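Local coordinates for hypothetical protein APE0754 (Aeropyrum pernix, PDB 1TUA), which is of unknown function but carries K homology (KH) domains and so probably binds RNA, at residues 30-38 with 48-59; 118-127 with 163-174. All coordinates share one frame; numbering follows the deposited sequence.

Contact 1. Residues 30-38 with 48-59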
loop_
_atom_site.group_PDB
_atom_site.type_symbol
_atom_site.label_atom_id
_atom_site.label_comp_id
_atom_site.label_asym_id
_atom_site.label_seq_id
_atom_site.Cartn_x
_atom_site.Cartn_y
_atom_site.Cartn_z
ATOM N N MET A 30 -15.166 -3.232 9.044
ATOM C CA MET A 30 -15.966 -2.617 10.098
ATOM C C MET A 30 -15.803 -3.385 11.411
ATOM O O MET A 30 -15.592 -2.798 12.469
ATOM C CB MET A 30 -17.453 -2.599 9.697
ATOM C CG MET A 30 -17.832 -1.568 8.624
ATOM S SD MET A 30 -19.606 -1.619 8.142
ATOM C CE MET A 30 -19.484 -2.400 6.657
ATOM N N ARG A 31 -15.901 -4.707 11.325
ATOM C CA ARG A 31 -15.796 -5.583 12.486
ATOM C C ARG A 31 -14.489 -5.450 13.258
ATOM O O ARG A 31 -14.487 -5.393 14.485
ATOM C CB ARG A 31 -15.975 -7.031 12.026
ATOM C CG ARG A 31 -15.955 -8.064 13.123
ATOM C CD ARG A 31 -16.418 -9.405 12.573
ATOM N NE ARG A 31 -17.714 -9.279 11.907
ATOM C CZ ARG A 31 -17.904 -9.400 10.593
ATOM N NH1 ARG A 31 -16.879 -9.658 9.791
ATOM N NH2 ARG A 31 -19.121 -9.258 10.080
ATOM N N ARG A 32 -13.379 -5.392 12.535
ATOM C CA ARG A 32 -12.063 -5.301 13.163
ATOM C C ARG A 32 -11.656 -3.924 13.682
ATOM O O ARG A 32 -10.783 -3.825 14.551
ATOM C CB ARG A 32 -11.006 -5.823 12.187
ATOM C CG ARG A 32 -11.182 -7.308 11.906
ATOM C CD ARG A 32 -10.171 -7.856 10.923
ATOM N NE ARG A 32 -8.799 -7.711 11.397
ATOM C CZ ARG A 32 -7.743 -8.242 10.785
ATOM N NH1 ARG A 32 -7.908 -8.962 9.677
ATOM N NH2 ARG A 32 -6.520 -8.042 11.270
ATOM N N THR A 33 -12.295 -2.873 13.169
ATOM C CA THR A 33 -11.963 -1.500 13.562
ATOM C C THR A 33 -13.032 -0.742 14.353
ATOM O O THR A 33 -12.743 0.300 14.936
ATOM C CB THR A 33 -11.612 -0.653 12.325
ATOM O OG1 THR A 33 -12.723 -0.661 11.418
ATOM C CG2 THR A 33 -10.373 -1.205 11.623
ATOM N N GLY A 34 -14.259 -1.251 14.374
ATOM C CA GLY A 34 -15.314 -0.560 15.102
ATOM C C GLY A 34 -15.787 0.664 14.336
ATOM O O GLY A 34 -16.134 1.698 14.919
ATOM N N THR A 35 -15.797 0.548 13.015
ATOM C CA THR A 35 -16.233 1.643 12.165
ATOM C C THR A 35 -17.487 1.257 11.402
ATOM O O THR A 35 -17.912 0.097 11.416
ATOM C CB THR A 35 -15.145 2.026 11.127
ATOM O OG1 THR A 35 -14.813 0.880 10.331
ATOM C CG2 THR A 35 -13.891 2.551 11.828
ATOM N N VAL A 36 -18.085 2.256 10.757
ATOM C CA VAL A 36 -19.258 2.062 9.930
ATOM C C VAL A 36 -18.858 2.604 8.563
ATOM O O VAL A 36 -18.436 3.755 8.433
ATOM C CB VAL A 36 -20.472 2.827 10.470
ATOM C CG1 VAL A 36 -21.666 2.621 9.537
ATOM C CG2 VAL A 36 -20.792 2.345 11.881
ATOM N N ILE A 37 -18.968 1.760 7.548
ATOM C CA ILE A 37 -18.586 2.150 6.208
ATOM C C ILE A 37 -19.807 2.199 5.304
ATOM O O ILE A 37 -20.543 1.220 5.177
ATOM C CB ILE A 37 -17.559 1.153 5.636
ATOM C CG1 ILE A 37 -16.323 1.123 6.533
ATOM C CG2 ILE A 37 -17.177 1.544 4.222
ATOM C CD1 ILE A 37 -15.279 0.101 6.105
ATOM N N THR A 38 -20.024 3.351 4.684
ATOM C CA THR A 38 -21.155 3.520 3.788
ATOM C C THR A 38 -20.620 3.721 2.374
ATOM O O THR A 38 -19.627 4.425 2.158
ATOM C CB THR A 38 -22.018 4.718 4.214
ATOM O OG1 THR A 38 -21.219 5.904 4.203
ATOM C CG2 THR A 38 -22.555 4.508 5.617
ATOM N N VAL A 48 -16.041 6.459 5.768
ATOM C CA VAL A 48 -15.685 5.700 6.960
ATOM C C VAL A 48 -15.963 6.558 8.193
ATOM O O VAL A 48 -15.499 7.692 8.278
ATOM C CB VAL A 48 -14.186 5.309 6.947
ATOM C CG1 VAL A 48 -13.872 4.422 8.136
ATOM C CG2 VAL A 48 -13.839 4.597 5.634
ATOM N N GLU A 49 -16.736 6.017 9.131
ATOM C CA GLU A 49 -17.078 6.722 10.360
ATOM C C GLU A 49 -16.894 5.806 11.561
ATOM O O GLU A 49 -16.946 4.587 11.435
ATOM C CB GLU A 49 -18.548 7.138 10.370
ATOM C CG GLU A 49 -19.051 7.900 9.179
ATOM C CD GLU A 49 -20.549 8.112 9.282
ATOM O OE1 GLU A 49 -21.260 7.123 9.567
ATOM O OE2 GLU A 49 -21.015 9.253 9.085
ATOM N N PRO A 50 -16.686 6.389 12.748
ATOM C CA PRO A 50 -16.522 5.555 13.941
ATOM C C PRO A 50 -17.928 5.126 14.378
ATOM O O PRO A 50 -18.898 5.849 14.133
ATOM C CB PRO A 50 -15.867 6.509 14.939
ATOM C CG PRO A 50 -16.475 7.838 14.570
ATOM C CD PRO A 50 -16.440 7.812 13.052
ATOM N N GLU A 51 -18.054 3.958 15.002
ATOM C CA GLU A 51 -19.373 3.506 15.451
ATOM C C GLU A 51 -19.777 4.227 16.742
ATOM O O GLU A 51 -20.962 4.304 17.070
ATOM C CB GLU A 51 -19.380 1.989 15.670
ATOM C CG GLU A 51 -18.472 1.503 16.790
ATOM C CD GLU A 51 -18.441 -0.017 16.914
ATOM O OE1 GLU A 51 -18.795 -0.717 15.942
ATOM O OE2 GLU A 51 -18.038 -0.517 17.983
ATOM N N ALA A 52 -18.783 4.753 17.461
ATOM C CA ALA A 52 -18.988 5.480 18.723
ATOM C C ALA A 52 -17.917 6.571 18.832
ATOM O O ALA A 52 -16.846 6.436 18.240
ATOM C CB ALA A 52 -18.888 4.514 19.907
ATOM N N GLU A 53 -18.180 7.636 19.596
ATOM C CA GLU A 53 -17.209 8.741 19.702
ATOM C C GLU A 53 -15.844 8.353 20.250
ATOM O O GLU A 53 -14.824 8.956 19.885
ATOM C CB GLU A 53 -17.755 9.897 20.554
ATOM C CG GLU A 53 -16.871 11.148 20.461
ATOM C CD GLU A 53 -17.298 12.270 21.392
ATOM O OE1 GLU A 53 -18.517 12.488 21.551
ATOM O OE2 GLU A 53 -16.410 12.946 21.952
ATOM N N GLY A 54 -15.834 7.349 21.121
ATOM C CA GLY A 54 -14.602 6.887 21.733
ATOM C C GLY A 54 -13.705 6.008 20.876
ATOM O O GLY A 54 -12.660 5.576 21.353
ATOM N N ILE A 55 -14.103 5.722 19.635
ATOM C CA ILE A 55 -13.266 4.908 18.744
ATOM C C ILE A 55 -12.065 5.804 18.414
ATOM O O ILE A 55 -12.239 6.936 17.972
ATOM C CB ILE A 55 -14.037 4.522 17.445
ATOM C CG1 ILE A 55 -15.168 3.543 17.783
ATOM C CG2 ILE A 55 -13.088 3.921 16.412
ATOM C CD1 ILE A 55 -14.699 2.206 18.294
ATOM N N PRO A 56 -10.833 5.317 18.626
ATOM C CA PRO A 56 -9.674 6.161 18.333
ATOM C C PRO A 56 -9.426 6.464 16.862
ATOM O O PRO A 56 -9.850 5.715 15.981
ATOM C CB PRO A 56 -8.524 5.393 18.978
ATOM C CG PRO A 56 -8.925 3.980 18.759
ATOM C CD PRO A 56 -10.404 3.991 19.110
ATOM N N PRO A 57 -8.743 7.588 16.582
ATOM C CA PRO A 57 -8.412 8.026 15.224
ATOM C C PRO A 57 -7.683 6.949 14.436
ATOM O O PRO A 57 -7.954 6.756 13.257
ATOM C CB PRO A 57 -7.527 9.243 15.462
ATOM C CG PRO A 57 -8.117 9.824 16.696
ATOM C CD PRO A 57 -8.333 8.605 17.567
ATOM N N VAL A 58 -6.760 6.243 15.086
ATOM C CA VAL A 58 -6.005 5.197 14.397
ATOM C C VAL A 58 -6.919 4.117 13.803
ATOM O O VAL A 58 -6.647 3.597 12.724
ATOM C CB VAL A 58 -4.958 4.547 15.345
ATOM C CG1 VAL A 58 -5.652 3.843 16.495
ATOM C CG2 VAL A 58 -4.069 3.582 14.566
ATOM N N ASN A 59 -8.004 3.784 14.497
ATOM C CA ASN A 59 -8.937 2.773 13.997
ATOM C C ASN A 59 -9.635 3.265 12.746
ATOM O O ASN A 59 -9.793 2.520 11.780
ATOM C CB ASN A 59 -9.993 2.440 15.052
ATOM C CG ASN A 59 -9.473 1.499 16.117
ATOM O OD1 ASN A 59 -8.315 1.594 16.529
ATOM N ND2 ASN A 59 -10.334 0.586 16.578
HETATM O O HOH W 1 -19.040 -1.511 13.382
#
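Strands 35-40 and 45-50 pair here as an antiparallel hairpin in the first KH-family region, Val36 facing Glu49, with the end of helix 24-33 and the start of helix 57-72 tied on beside it. Val36 N donates a hydrogen bond to Glu49 O at 2.7 Å, and Glu49 N one to Val36 O at 2.9 Å. In the neighbouring non-hydrogen-bonded pair, Ile37 and Val48, branched side chains that suit a strand share one sheet face. Gly34, first past helix 24-33, has a positive phi that suits glycine; a beta carbon there would also run into Ile55 CD1. Its carbonyl oxygen accepts from Glu51 N at 3.0 Å. With CG set between its backbone N and carbonyl carbon (chi1 65°), Glu51 lays its chain along Gly34, and a water bridges its OE1 to Thr35 O. Asn59 reaches back from helix 57-72, its short amide just long enough for ND2 to donate to Thr33 O at 2.9 Å, nearly in its own amide plane but above the carbonyl's. Were the amide cut back to an alanine, Thr33 O would probably lose this donor and the tie between the helices would weaken. Beyond the segments, Arg5 pairs with Glu49 OE2, Ile29 O receives Thr33 OG1, Leu60 of helix 57-72 packs on Val48 and Ala63 on Thr33 and Thr35, while strand 45-50 lies between strands 6-9 and 35-40.

Contact 2. Residues 118-127 with 163-174; sequences RARRTIEEMT and HSTVYRHLERIM
Tyr167 fits as a knob into a hole formed by Ala119, Thr122, Ile123 and Met126, packing the long C-terminal helix 163-188 along helix 118-127 of the second KH-family region, with local axes 10.4 Å apart and 12° between their directions. The ring is sandwiched: Thr122 CG2 lies over one face, 3.7 Å from the ring centroid in a CH-pi contact, while His163 O of its own helix lies over the opposite face, toward the rim. Threonine suits the spot because its two branches do different work. With OG1 beside the backbone N (chi1 -64°), the methyl is anti to that N and turns to the ring, and OG1 bonds back to Arg118 O at 2.8 Å. At the ring's edge the small Ala119 lets Tyr167 OH come to 3.2 Å from its CA. Met126 SD stands obliquely to the same ring, a Met-aromatic contact, and the flexible thioether bends at chi3 (57°) to bring CE within 3.5 Å of Tyr167 O and 3.7 Å of Leu170 CB. Leu170 divides its methyls, CD2 meeting Ile123 CG2 and CD1 reaching Thr127 CG2 at 3.6 Å. Met174 curls its CE to 3.4 Å from Met126 O.

This close-packed seam, buried along Ala119, Ile123, Thr127, Leu170 and Met174, with Val166 also on Ala153 and Leu157 of helix 144-158, gives way to a looser, more exposed margin. There Glu171 touches the end of Met126 with little more than CB and OE1. The contact therefore rests on shape and dispersion, while Thr122 and Thr127 each turn the hydroxyl back to a carbonyl four residues earlier, and Thr127 OG1 also bonds with Thr129 OG1.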
loop_
_atom_site.group_PDB
_atom_site.type_symbol
_atom_site.label_atom_id
_atom_site.label_comp_id
_atom_site.label_asym_id
_atom_site.label_seq_id
_atom_site.Cartn_x
_atom_site.Cartn_y
_atom_site.Cartn_z
ATOM N N ARG A 118 9.943 -11.258 -11.353
ATOM C CA ARG A 118 11.139 -11.423 -10.531
ATOM C C ARG A 118 11.634 -10.155 -9.838
ATOM O O ARG A 118 12.127 -10.215 -8.714
ATOM C CB ARG A 118 12.271 -11.974 -11.386
ATOM C CG ARG A 118 13.464 -12.476 -10.600
ATOM C CD ARG A 118 13.413 -13.992 -10.495
ATOM N NE ARG A 118 12.965 -14.593 -11.753
ATOM C CZ ARG A 118 13.496 -14.336 -12.949
ATOM N NH1 ARG A 118 14.509 -13.483 -13.065
ATOM N NH2 ARG A 118 13.002 -14.920 -14.038
ATOM N N ALA A 119 11.529 -9.014 -10.511
ATOM C CA ALA A 119 11.996 -7.758 -9.924
ATOM C C ALA A 119 11.105 -7.343 -8.759
ATOM O O ALA A 119 11.599 -7.000 -7.682
ATOM C CB ALA A 119 12.025 -6.661 -10.978
ATOM N N ARG A 120 9.794 -7.384 -8.977
ATOM C CA ARG A 120 8.841 -7.019 -7.939
ATOM C C ARG A 120 9.022 -7.921 -6.713
ATOM O O ARG A 120 9.050 -7.442 -5.578
ATOM C CB ARG A 120 7.415 -7.139 -8.477
ATOM C CG ARG A 120 6.349 -6.578 -7.548
ATOM C CD ARG A 120 4.955 -6.817 -8.118
ATOM N NE ARG A 120 4.682 -8.243 -8.267
ATOM C CZ ARG A 120 4.443 -9.070 -7.253
ATOM N NH1 ARG A 120 4.429 -8.615 -6.007
ATOM N NH2 ARG A 120 4.242 -10.361 -7.482
ATOM N N ARG A 121 9.159 -9.226 -6.940
ATOM C CA ARG A 121 9.333 -10.161 -5.830
ATOM C C ARG A 121 10.635 -9.938 -5.064
ATOM O O ARG A 121 10.667 -10.051 -3.830
ATOM C CB ARG A 121 9.268 -11.608 -6.328
ATOM C CG ARG A 121 7.905 -12.002 -6.852
ATOM C CD ARG A 121 7.831 -13.492 -7.173
ATOM N NE ARG A 121 6.492 -13.883 -7.617
ATOM C CZ ARG A 121 5.926 -13.467 -8.748
ATOM N NH1 ARG A 121 6.587 -12.646 -9.554
ATOM N NH2 ARG A 121 4.699 -13.862 -9.070
ATOM N N THR A 122 11.710 -9.627 -5.786
ATOM C CA THR A 122 12.999 -9.384 -5.144
ATOM C C THR A 122 12.907 -8.198 -4.190
ATOM O O THR A 122 13.389 -8.255 -3.064
ATOM C CB THR A 122 14.100 -9.100 -6.181
ATOM O OG1 THR A 122 14.297 -10.268 -6.985
ATOM C CG2 THR A 122 15.413 -8.730 -5.488
ATOM N N ILE A 123 12.285 -7.117 -4.644
ATOM C CA ILE A 123 12.141 -5.950 -3.791
ATOM C C ILE A 123 11.269 -6.297 -2.577
ATOM O O ILE A 123 11.597 -5.920 -1.455
ATOM C CB ILE A 123 11.546 -4.760 -4.579
ATOM C CG1 ILE A 123 12.523 -4.361 -5.697
ATOM C CG2 ILE A 123 11.302 -3.571 -3.642
ATOM C CD1 ILE A 123 12.021 -3.268 -6.627
ATOM N N GLU A 124 10.172 -7.026 -2.790
ATOM C CA GLU A 124 9.299 -7.423 -1.675
ATOM C C GLU A 124 10.048 -8.259 -0.631
ATOM O O GLU A 124 9.906 -8.043 0.576
ATOM C CB GLU A 124 8.112 -8.250 -2.167
ATOM C CG GLU A 124 7.072 -7.505 -2.969
ATOM C CD GLU A 124 5.869 -8.383 -3.294
ATOM O OE1 GLU A 124 6.069 -9.542 -3.712
ATOM O OE2 GLU A 124 4.723 -7.922 -3.137
ATOM N N GLU A 125 10.837 -9.223 -1.102
ATOM C CA GLU A 125 11.584 -10.100 -0.203
ATOM C C GLU A 125 12.674 -9.360 0.559
ATOM O O GLU A 125 12.893 -9.618 1.742
ATOM C CB GLU A 125 12.219 -11.253 -0.982
ATOM C CG GLU A 125 11.236 -12.084 -1.776
ATOM C CD GLU A 125 11.906 -13.218 -2.533
ATOM O OE1 GLU A 125 12.915 -12.967 -3.229
ATOM O OE2 GLU A 125 11.414 -14.363 -2.439
ATOM N N MET A 126 13.359 -8.445 -0.125
ATOM C CA MET A 126 14.435 -7.685 0.499
ATOM C C MET A 126 13.927 -6.703 1.551
ATOM O O MET A 126 14.588 -6.472 2.561
ATOM C CB MET A 126 15.233 -6.925 -0.569
ATOM C CG MET A 126 16.015 -7.822 -1.536
ATOM S SD MET A 126 17.149 -6.911 -2.640
ATOM C CE MET A 126 18.083 -6.107 -1.491
ATOM N N THR A 127 12.744 -6.140 1.325
ATOM C CA THR A 127 12.180 -5.152 2.241
ATOM C C THR A 127 11.047 -5.670 3.115
ATOM O O THR A 127 10.578 -4.961 4.003
ATOM C CB THR A 127 11.643 -3.935 1.464
ATOM O OG1 THR A 127 10.603 -4.362 0.577
ATOM C CG2 THR A 127 12.746 -3.290 0.649
ATOM N N HIS A 163 18.886 -3.486 -12.733
ATOM C CA HIS A 163 18.299 -4.192 -11.600
ATOM C C HIS A 163 19.355 -4.448 -10.524
ATOM O O HIS A 163 19.109 -4.244 -9.337
ATOM C CB HIS A 163 17.691 -5.519 -12.066
ATOM C CG HIS A 163 16.423 -5.358 -12.844
ATOM N ND1 HIS A 163 15.211 -5.087 -12.246
ATOM C CD2 HIS A 163 16.186 -5.391 -14.176
ATOM C CE1 HIS A 163 14.283 -4.959 -13.176
ATOM N NE2 HIS A 163 14.847 -5.138 -14.355
ATOM N N SER A 164 20.538 -4.888 -10.945
ATOM C CA SER A 164 21.628 -5.180 -10.011
ATOM C C SER A 164 21.993 -3.943 -9.202
ATOM O O SER A 164 22.302 -4.039 -8.012
ATOM C CB SER A 164 22.857 -5.685 -10.774
ATOM O OG SER A 164 23.260 -4.739 -11.741
ATOM N N THR A 165 21.961 -2.788 -9.863
ATOM C CA THR A 165 22.255 -1.506 -9.224
ATOM C C THR A 165 21.247 -1.268 -8.103
ATOM O O THR A 165 21.614 -0.979 -6.968
ATOM C CB THR A 165 22.137 -0.351 -10.236
ATOM O OG1 THR A 165 23.267 -0.376 -11.113
ATOM C CG2 THR A 165 22.068 0.995 -9.526
ATOM N N VAL A 166 19.969 -1.396 -8.440
ATOM C CA VAL A 166 18.900 -1.202 -7.474
ATOM C C VAL A 166 19.004 -2.189 -6.308
ATOM O O VAL A 166 18.896 -1.797 -5.148
ATOM C CB VAL A 166 17.514 -1.333 -8.163
ATOM C CG1 VAL A 166 16.394 -1.241 -7.129
ATOM C CG2 VAL A 166 17.349 -0.234 -9.199
ATOM N N TYR A 167 19.230 -3.464 -6.609
ATOM C CA TYR A 167 19.334 -4.470 -5.560
ATOM C C TYR A 167 20.530 -4.224 -4.647
ATOM O O TYR A 167 20.433 -4.380 -3.432
ATOM C CB TYR A 167 19.436 -5.876 -6.154
ATOM C CG TYR A 167 18.299 -6.260 -7.076
ATOM C CD1 TYR A 167 16.996 -5.793 -6.860
ATOM C CD2 TYR A 167 18.523 -7.099 -8.163
ATOM C CE1 TYR A 167 15.944 -6.155 -7.717
ATOM C CE2 TYR A 167 17.485 -7.467 -9.021
ATOM C CZ TYR A 167 16.202 -6.994 -8.796
ATOM O OH TYR A 167 15.196 -7.356 -9.661
ATOM N N ARG A 168 21.661 -3.844 -5.226
ATOM C CA ARG A 168 22.849 -3.588 -4.421
ATOM C C ARG A 168 22.580 -2.420 -3.463
ATOM O O ARG A 168 22.949 -2.463 -2.289
ATOM C CB ARG A 168 24.032 -3.258 -5.328
ATOM C CG ARG A 168 25.334 -3.898 -4.891
ATOM C CD ARG A 168 26.514 -3.298 -5.648
ATOM N NE ARG A 168 26.354 -3.372 -7.103
ATOM C CZ ARG A 168 26.312 -4.505 -7.799
ATOM N NH1 ARG A 168 26.415 -5.675 -7.176
ATOM N NH2 ARG A 168 26.177 -4.466 -9.120
ATOM N N HIS A 169 21.931 -1.377 -3.972
ATOM C CA HIS A 169 21.602 -0.206 -3.166
ATOM C C HIS A 169 20.601 -0.557 -2.064
ATOM O O HIS A 169 20.778 -0.174 -0.906
ATOM C CB HIS A 169 21.035 0.893 -4.062
ATOM C CG HIS A 169 20.542 2.089 -3.309
ATOM N ND1 HIS A 169 19.308 2.124 -2.694
ATOM C CD2 HIS A 169 21.128 3.281 -3.049
ATOM C CE1 HIS A 169 19.156 3.288 -2.087
ATOM N NE2 HIS A 169 20.246 4.008 -2.287
ATOM N N LEU A 170 19.554 -1.290 -2.436
ATOM C CA LEU A 170 18.519 -1.715 -1.497
ATOM C C LEU A 170 19.147 -2.570 -0.396
ATOM O O LEU A 170 18.772 -2.479 0.770
ATOM C CB LEU A 170 17.452 -2.512 -2.248
ATOM C CG LEU A 170 16.125 -2.830 -1.562
ATOM C CD1 LEU A 170 15.493 -1.558 -1.008
ATOM C CD2 LEU A 170 15.206 -3.505 -2.578
ATOM N N GLU A 171 20.113 -3.390 -0.794
ATOM C CA GLU A 171 20.852 -4.272 0.106
ATOM C C GLU A 171 21.535 -3.435 1.196
ATOM O O GLU A 171 21.476 -3.766 2.388
ATOM C CB GLU A 171 21.916 -5.022 -0.699
ATOM C CG GLU A 171 22.653 -6.110 0.046
ATOM C CD GLU A 171 22.030 -7.465 -0.168
ATOM O OE1 GLU A 171 21.719 -7.798 -1.330
ATOM O OE2 GLU A 171 21.862 -8.203 0.819
ATOM N N ARG A 172 22.187 -2.353 0.774
ATOM C CA ARG A 172 22.881 -1.461 1.698
ATOM C C ARG A 172 21.886 -0.824 2.652
ATOM O O ARG A 172 22.104 -0.792 3.862
ATOM C CB ARG A 172 23.617 -0.361 0.930
ATOM C CG ARG A 172 24.609 -0.883 -0.089
ATOM C CD ARG A 172 25.821 -1.525 0.567
ATOM N NE ARG A 172 26.632 -2.257 -0.405
ATOM C CZ ARG A 172 27.123 -1.730 -1.525
ATOM N NH1 ARG A 172 26.891 -0.455 -1.828
ATOM N NH2 ARG A 172 27.843 -2.479 -2.349
ATOM N N ILE A 173 20.795 -0.312 2.092
ATOM C CA ILE A 173 19.759 0.335 2.884
ATOM C C ILE A 173 19.129 -0.616 3.898
ATOM O O ILE A 173 18.958 -0.260 5.066
ATOM C CB ILE A 173 18.634 0.898 1.975
ATOM C CG1 ILE A 173 19.198 1.984 1.052
ATOM C CG2 ILE A 173 17.498 1.444 2.825
ATOM C CD1 ILE A 173 19.800 3.162 1.778
ATOM N N MET A 174 18.786 -1.825 3.454
ATOM C CA MET A 174 18.148 -2.801 4.334
ATOM C C MET A 174 19.078 -3.419 5.377
ATOM O O MET A 174 18.650 -3.713 6.493
ATOM C CB MET A 174 17.478 -3.901 3.506
ATOM C CG MET A 174 16.175 -3.458 2.832
ATOM S SD MET A 174 14.897 -2.872 3.996
ATOM C CE MET A 174 14.845 -4.237 5.126
#

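In the fold
Contact 1 and contact 2 lie on opposite sides of the chain's centre, their own centres 37 Å apart and their nearest atoms about 18 Å apart, so neither touches the other. They follow in series along the chain, contact 1 in the first KH-family region and contact 2 drawing on the second through helix 118-127. The two regions have comparable three-stranded antiparallel sheets, of strand order 1-3-2, but contact 1 joins strands of one sheet and the two helices that flank them, whereas contact 2 joins two helices side by side. No binding site is established for this protein, so how either contact relates to RNA binding, itself only inferred from the family, remains open.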